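Local structure of 3-hydroxy-3-methylglutaryl-CoA lyase (Acinetobacter baumannii, 6NDS) at residues Ala56-Ser61 with Val87-Asn92; Leu184-Gly189 with Leu214-Thr219. The protein belongs to the HMGL-like family of TIM-barrel enzymes and binds a zinc ion together with coenzyme A. All coordinates share one frame; numbering follows the deposited sequence.

In the fold
Both contacts pair neighbouring parallel strands of one TIM barrel, each within a beta-alpha-beta unit, and both run from the strands into the loops that follow. Interaction 1 (56-61 with 87-92) carries five residues of the coenzyme A pocket, among them F59, S61 and N92; interaction 2 (184-189 with 214-219) supplies two zinc ligands, H215 and H217, with D25 as the third protein ligand. Their centres lie 18 Å apart and their nearest atoms about 7 Å, so they do not touch. The side chain of L89 in interaction 1 is about 7 Å from the zinc ion, and that of T187 in interaction 2 about 7 Å from coenzyme A.

Interaction 1. Residues Ala56-Ser61 with Val87-Asn92; sequences AGSFVS and VGLIPN. With COA (coenzyme A), chain B.
Strands 53-58 and 85-90 of the TIM barrel pair side by side here, the two strands of a beta-alpha-beta unit with helix 71-77 between them, and their C-terminal loops continue into the coenzyme A pocket. The short strand axes run parallel, 13° apart. Three backbone bonds define the pairing: A56 N to V87 O, L89 N to G57 O, and F59 N to L89 O (2.9 Å). S58 and L89 project to the same face, where S58 OG lies 3.5 Å from L89 CB. L89 extends along this face with its CG anti to the backbone N (chi1 180°); its CD2 lies 3.7 Å from V60 CG1. F59 places the edge of its ring by G88 CA; the ring also meets that of F75, and the side chain touches R98 and A99 of helix 93-101.

Beyond the strands, P91 CD packs against F59 O at 3.3 Å, and P91 CG lies close to both V60 CG1 and the adenine amino group. S61 N donates to O9P of the pantetheine arm of coenzyme A. N92, the N-cap of helix 93-101, uses OD1 for both G95 N and the adenine N6A, and ND2 for the ring nitrogen N7A at 3.0 Å. Adenine N6A also donates to F59 O at 3.0 Å, with an N-H...O angle of 164°.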
loop_
_atom_site.group_PDB
_atom_site.type_symbol
_atom_site.label_atom_id
_atom_site.label_comp_id
_atom_site.label_asym_id
_atom_site.label_seq_id
_atom_site.Cartn_x
_atom_site.Cartn_y
_atom_site.Cartn_z
ATOM N N ALA A 56 5.703 -7.740 23.216
ATOM C CA ALA A 56 5.417 -9.154 23.440
ATOM C C ALA A 56 4.017 -9.416 23.982
ATOM O O ALA A 56 3.586 -10.574 23.981
ATOM C CB ALA A 56 6.443 -9.759 24.405
ATOM N N GLY A 57 3.305 -8.399 24.451
ATOM C CA GLY A 57 1.958 -8.620 24.941
ATOM C C GLY A 57 1.429 -7.389 25.648
ATOM O O GLY A 57 2.024 -6.305 25.598
ATOM N N SER A 58 0.286 -7.584 26.306
ATOM C CA SER A 58 -0.415 -6.526 27.019
ATOM C C SER A 58 -0.756 -7.000 28.417
ATOM O O SER A 58 -0.915 -8.200 28.662
ATOM C CB SER A 58 -1.736 -6.134 26.334
ATOM O OG SER A 58 -1.508 -5.594 25.062
ATOM N N PHE A 59 -0.922 -6.044 29.322
ATOM C CA PHE A 59 -1.387 -6.328 30.675
ATOM C C PHE A 59 -2.686 -5.565 30.888
ATOM O O PHE A 59 -2.729 -4.549 31.580
ATOM C CB PHE A 59 -0.291 -5.991 31.692
ATOM C CG PHE A 59 0.924 -6.861 31.514
ATOM C CD1 PHE A 59 1.001 -8.087 32.156
ATOM C CD2 PHE A 59 1.939 -6.492 30.649
ATOM C CE1 PHE A 59 2.092 -8.917 31.964
ATOM C CE2 PHE A 59 3.033 -7.324 30.441
ATOM C CZ PHE A 59 3.107 -8.538 31.114
ATOM N N VAL A 60 -3.748 -6.074 30.260
ATOM C CA VAL A 60 -5.050 -5.422 30.212
ATOM C C VAL A 60 -6.101 -6.402 30.719
ATOM O O VAL A 60 -5.831 -7.582 30.946
ATOM C CB VAL A 60 -5.400 -4.933 28.787
ATOM C CG1 VAL A 60 -4.366 -3.924 28.296
ATOM C CG2 VAL A 60 -5.481 -6.119 27.818
ATOM N N SER A 61 -7.312 -5.885 30.905
ATOM C CA SER A 61 -8.408 -6.703 31.399
ATOM C C SER A 61 -8.604 -7.916 30.499
ATOM O O SER A 61 -8.667 -7.767 29.273
ATOM C CB SER A 61 -9.702 -5.891 31.446
ATOM O OG SER A 61 -10.808 -6.744 31.692
ATOM N N VAL A 87 8.618 -5.133 25.214
ATOM C CA VAL A 87 7.698 -4.079 25.626
ATOM C C VAL A 87 6.358 -4.705 25.979
ATOM O O VAL A 87 5.880 -5.594 25.272
ATOM C CB VAL A 87 7.515 -3.047 24.495
ATOM C CG1 VAL A 87 6.561 -1.932 24.927
ATOM C CG2 VAL A 87 8.876 -2.489 24.016
ATOM N N GLY A 88 5.738 -4.227 27.059
ATOM C CA GLY A 88 4.363 -4.591 27.359
ATOM C C GLY A 88 3.437 -3.380 27.330
ATOM O O GLY A 88 3.787 -2.321 27.863
ATOM N N LEU A 89 2.262 -3.525 26.714
ATOM C CA LEU A 89 1.269 -2.451 26.665
ATOM C C LEU A 89 0.490 -2.393 27.974
ATOM O O LEU A 89 0.008 -3.420 28.467
ATOM C CB LEU A 89 0.304 -2.663 25.493
ATOM C CG LEU A 89 -0.798 -1.600 25.325
ATOM C CD1 LEU A 89 -1.127 -1.421 23.860
ATOM C CD2 LEU A 89 -2.075 -1.965 26.079
ATOM N N ILE A 90 0.311 -1.174 28.484
ATOM C CA ILE A 90 -0.207 -0.913 29.826
ATOM C C ILE A 90 -1.319 0.128 29.758
ATOM O O ILE A 90 -1.132 1.179 29.126
ATOM C CB ILE A 90 0.922 -0.432 30.751
ATOM C CG1 ILE A 90 2.054 -1.461 30.789
ATOM C CG2 ILE A 90 0.388 -0.153 32.141
ATOM C CD1 ILE A 90 1.596 -2.834 31.207
ATOM N N PRO A 91 -2.487 -0.094 30.387
ATOM C CA PRO A 91 -3.505 0.962 30.389
ATOM C C PRO A 91 -3.628 1.715 31.707
ATOM O O PRO A 91 -4.220 2.801 31.729
ATOM C CB PRO A 91 -4.787 0.174 30.112
ATOM C CG PRO A 91 -4.553 -1.104 30.918
ATOM C CD PRO A 91 -3.037 -1.369 30.887
ATOM N N ASN A 92 -3.129 1.143 32.805
ATOM C CA ASN A 92 -3.372 1.680 34.143
ATOM C C ASN A 92 -2.364 1.082 35.126
ATOM O O ASN A 92 -1.494 0.288 34.757
ATOM C CB ASN A 92 -4.815 1.416 34.600
ATOM C CG ASN A 92 -5.158 -0.076 34.675
ATOM O OD1 ASN A 92 -4.289 -0.944 34.564
ATOM N ND2 ASN A 92 -6.439 -0.370 34.859
HETATM N N1A COA B . -5.210 -6.027 33.905
HETATM C C2A COA B . -6.022 -6.965 34.414
HETATM N N3A COA B . -7.101 -6.822 35.181
HETATM C C4A COA B . -7.339 -5.523 35.422
HETATM C C5A COA B . -6.609 -4.447 34.966
HETATM C C6A COA B . -5.486 -4.724 34.163
HETATM N N6A COA B . -4.688 -3.784 33.666
HETATM N N7A COA B . -7.162 -3.259 35.427
HETATM C C8A COA B . -8.201 -3.632 36.139
HETATM N N9A COA B . -8.359 -4.997 36.172
HETATM C C1B COA B . -9.383 -5.764 36.885
HETATM C C2B COA B . -9.438 -5.495 38.388
HETATM O O2B COA B . -8.454 -6.164 39.147
HETATM C C3B COA B . -10.869 -5.938 38.679
HETATM O O3B COA B . -10.982 -7.355 38.590
HETATM P P3B COA B . -12.313 -7.866 39.356
HETATM O O7A COA B . -13.484 -7.736 38.398
HETATM O O8A COA B . -12.465 -6.964 40.566
HETATM O O9A COA B . -12.049 -9.307 39.751
HETATM C C4B COA B . -11.564 -5.235 37.525
HETATM O O4B COA B . -10.664 -5.429 36.398
HETATM C C5B COA B . -11.690 -3.756 37.777
HETATM O O5B COA B . -12.384 -3.144 36.680
HETATM P P1A COA B . -12.202 -1.565 36.506
HETATM O O1A COA B . -10.983 -1.105 37.233
HETATM O O2A COA B . -13.508 -0.878 36.732
HETATM O O3A COA B . -11.858 -1.553 34.943
HETATM P P2A COA B . -12.758 -1.809 33.650
HETATM O O4A COA B . -13.622 -0.612 33.430
HETATM O O5A COA B . -13.396 -3.158 33.722
HETATM O O6A COA B . -11.606 -1.880 32.535
HETATM C CBP COA B . -9.462 -1.308 31.652
HETATM C CCP COA B . -10.680 -0.773 32.397
HETATM C CDP COA B . -8.512 -0.160 31.297
HETATM C CEP COA B . -8.726 -2.308 32.550
HETATM C CAP COA B . -9.966 -2.001 30.383
HETATM O OAP COA B . -10.826 -1.113 29.683
HETATM C C9P COA B . -8.851 -2.440 29.449
HETATM O O9P COA B . -8.123 -3.383 29.745
HETATM N N8P COA B . -8.728 -1.763 28.318
HETATM C C7P COA B . -7.637 -1.978 27.377
HETATM C C6P COA B . -8.130 -2.600 26.096
HETATM C C5P COA B . -7.037 -2.681 25.052
HETATM O O5P COA B . -5.938 -3.160 25.327
HETATM N N4P COA B . -7.340 -2.219 23.833
HETATM C C3P COA B . -6.483 -2.372 22.665
HETATM C C2P COA B . -5.126 -1.740 22.859
HETATM S S1P COA B . -5.252 -0.008 23.371
#

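Interaction 2. Residues Leu184-Gly189 with Leu214-Thr219; sequences LADTTG and LHFHNT. With ZN (zinc ion), chain H.
H217 meets D186 and T187 across this TIM-barrel metal site: D186 O lies near the plane of its ring, 3.4 Å from CD2, and T187 O sits 3.5 Å above one face, offset toward the rim. The same ring binds the zinc ion, as does that of H215, each through NE2 at 2.2 Å from the metal, H215 from strand 212-216 and H217 from the residues that follow it. Water 3 is a further ligand, and D25 completes the protein ligands. The two NE2 atoms stand 3.2 Å apart because both face the metal.

Each ring has a second-shell hydrogen bond, H215 ND1 with D239 OD2 and H217 ND1 with S255 O, which would limit its rotation. A185 CB approaches H215 CD2 at 3.9 Å. H215 extends with CG anti to its backbone N (chi1 176°), which carries the ring out to the metal on the A185 face.

Farther out, the backbones pair in parallel. H215 N donates to L184 O, and D186 N to H215 O at 2.8 Å. A type I turn from D186 to G189 follows; its loop is joined to the other segment by water 1, between D186 OD2 and H217 O, and by water 2, between T187 O and T219 OG1, which is also hydrogen-bonded to S255 OG. The D186 carboxylate is also held by M190 N and A191 N.

On the opposite sheet face, L184 and L214 pack on helix 193-203, and F216 touches V196 of that helix and N226 and V227 of helix 223-232. Strands 145-151 and 237-240 flank the pair.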
loop_
_atom_site.group_PDB
_atom_site.type_symbol
_atom_site.label_atom_id
_atom_site.label_comp_id
_atom_site.label_asym_id
_atom_site.label_seq_id
_atom_site.Cartn_x
_atom_site.Cartn_y
_atom_site.Cartn_z
ATOM N N LEU A 184 3.244 8.043 18.258
ATOM C CA LEU A 184 2.032 8.574 17.643
ATOM C C LEU A 184 1.411 7.468 16.810
ATOM O O LEU A 184 2.041 6.969 15.866
ATOM C CB LEU A 184 2.331 9.792 16.771
ATOM C CG LEU A 184 3.066 10.912 17.481
ATOM C CD1 LEU A 184 3.351 12.045 16.486
ATOM C CD2 LEU A 184 2.253 11.417 18.677
ATOM N N ALA A 185 0.175 7.101 17.133
ATOM C CA ALA A 185 -0.468 5.958 16.498
ATOM C C ALA A 185 -1.648 6.400 15.638
ATOM O O ALA A 185 -2.510 7.158 16.099
ATOM C CB ALA A 185 -0.920 4.946 17.556
ATOM N N ASP A 186 -1.696 5.878 14.403
ATOM C CA ASP A 186 -2.833 6.035 13.482
ATOM C C ASP A 186 -3.706 4.785 13.582
ATOM O O ASP A 186 -3.653 3.870 12.753
ATOM C CB ASP A 186 -2.326 6.249 12.062
ATOM C CG ASP A 186 -3.441 6.499 11.084
ATOM O OD1 ASP A 186 -4.558 6.808 11.539
ATOM O OD2 ASP A 186 -3.205 6.386 9.864
ATOM N N THR A 187 -4.561 4.786 14.605
ATOM C CA THR A 187 -5.258 3.582 15.053
ATOM C C THR A 187 -6.148 2.966 13.977
ATOM O O THR A 187 -6.221 1.735 13.859
ATOM C CB THR A 187 -6.081 3.933 16.286
ATOM O OG1 THR A 187 -5.222 4.576 17.230
ATOM C CG2 THR A 187 -6.697 2.675 16.911
ATOM N N THR A 188 -6.872 3.784 13.208
ATOM C CA THR A 188 -7.713 3.223 12.152
ATOM C C THR A 188 -7.301 3.705 10.766
ATOM O O THR A 188 -8.138 3.789 9.863
ATOM C CB THR A 188 -9.192 3.519 12.385
ATOM O OG1 THR A 188 -9.406 4.934 12.396
ATOM C CG2 THR A 188 -9.655 2.908 13.697
ATOM N N GLY A 189 -6.017 3.995 10.576
ATOM C CA GLY A 189 -5.506 4.234 9.239
ATOM C C GLY A 189 -6.145 5.424 8.556
ATOM O O GLY A 189 -6.567 5.339 7.397
ATOM N N LEU A 214 6.487 6.100 15.177
ATOM C CA LEU A 214 5.251 6.203 14.414
ATOM C C LEU A 214 4.652 4.811 14.264
ATOM O O LEU A 214 5.358 3.860 13.908
ATOM C CB LEU A 214 5.486 6.805 13.024
ATOM C CG LEU A 214 5.543 8.328 12.865
ATOM C CD1 LEU A 214 4.298 8.984 13.450
ATOM C CD2 LEU A 214 6.801 8.894 13.476
ATOM N N HIS A 215 3.345 4.705 14.504
ATOM C CA HIS A 215 2.621 3.428 14.504
ATOM C C HIS A 215 1.440 3.559 13.537
ATOM O O HIS A 215 0.370 4.042 13.912
ATOM C CB HIS A 215 2.198 3.142 15.939
ATOM C CG HIS A 215 1.364 1.909 16.131
ATOM N ND1 HIS A 215 1.824 0.811 16.828
ATOM C CD2 HIS A 215 0.072 1.638 15.809
ATOM C CE1 HIS A 215 0.868 -0.101 16.888
ATOM N NE2 HIS A 215 -0.205 0.372 16.274
ATOM N N PHE A 216 1.631 3.153 12.281
ATOM C CA PHE A 216 0.602 3.310 11.254
ATOM C C PHE A 216 -0.159 2.009 11.006
ATOM O O PHE A 216 0.424 0.925 10.943
ATOM C CB PHE A 216 1.219 3.786 9.928
ATOM C CG PHE A 216 1.791 5.172 9.974
ATOM C CD1 PHE A 216 0.961 6.277 10.128
ATOM C CD2 PHE A 216 3.150 5.383 9.794
ATOM C CE1 PHE A 216 1.493 7.573 10.149
ATOM C CE2 PHE A 216 3.684 6.678 9.796
ATOM C CZ PHE A 216 2.852 7.772 9.979
ATOM N N HIS A 217 -1.471 2.117 10.868
ATOM C CA HIS A 217 -2.255 1.020 10.321
ATOM C C HIS A 217 -2.545 1.310 8.846
ATOM O O HIS A 217 -2.469 2.458 8.388
ATOM C CB HIS A 217 -3.541 0.815 11.140
ATOM C CG HIS A 217 -3.308 0.204 12.499
ATOM N ND1 HIS A 217 -3.576 -1.125 12.771
ATOM C CD2 HIS A 217 -2.839 0.732 13.654
ATOM C CE1 HIS A 217 -3.281 -1.386 14.032
ATOM N NE2 HIS A 217 -2.818 -0.278 14.588
ATOM N N ASN A 218 -2.824 0.248 8.081
ATOM C CA ASN A 218 -2.913 0.334 6.624
ATOM C C ASN A 218 -4.358 0.321 6.115
ATOM O O ASN A 218 -4.619 -0.079 4.967
ATOM C CB ASN A 218 -2.119 -0.804 5.980
ATOM C CG ASN A 218 -1.876 -0.573 4.494
ATOM O OD1 ASN A 218 -1.565 0.544 4.070
ATOM N ND2 ASN A 218 -2.032 -1.625 3.696
ATOM N N THR A 219 -5.292 0.815 6.932
ATOM C CA THR A 219 -6.722 0.641 6.678
ATOM C C THR A 219 -7.143 1.215 5.336
ATOM O O THR A 219 -8.049 0.669 4.694
ATOM C CB THR A 219 -7.505 1.299 7.812
ATOM O OG1 THR A 219 -6.925 0.881 9.052
ATOM C CG2 THR A 219 -8.981 0.917 7.767
HETATM ZN ZN ZN H . -2.214 -0.357 16.701
HETATM O O HOH W 1 -1.829 4.955 7.926
HETATM O O HOH W 2 -6.930 -0.281 11.662
HETATM O O HOH W 3 -4.177 -1.259 17.191
#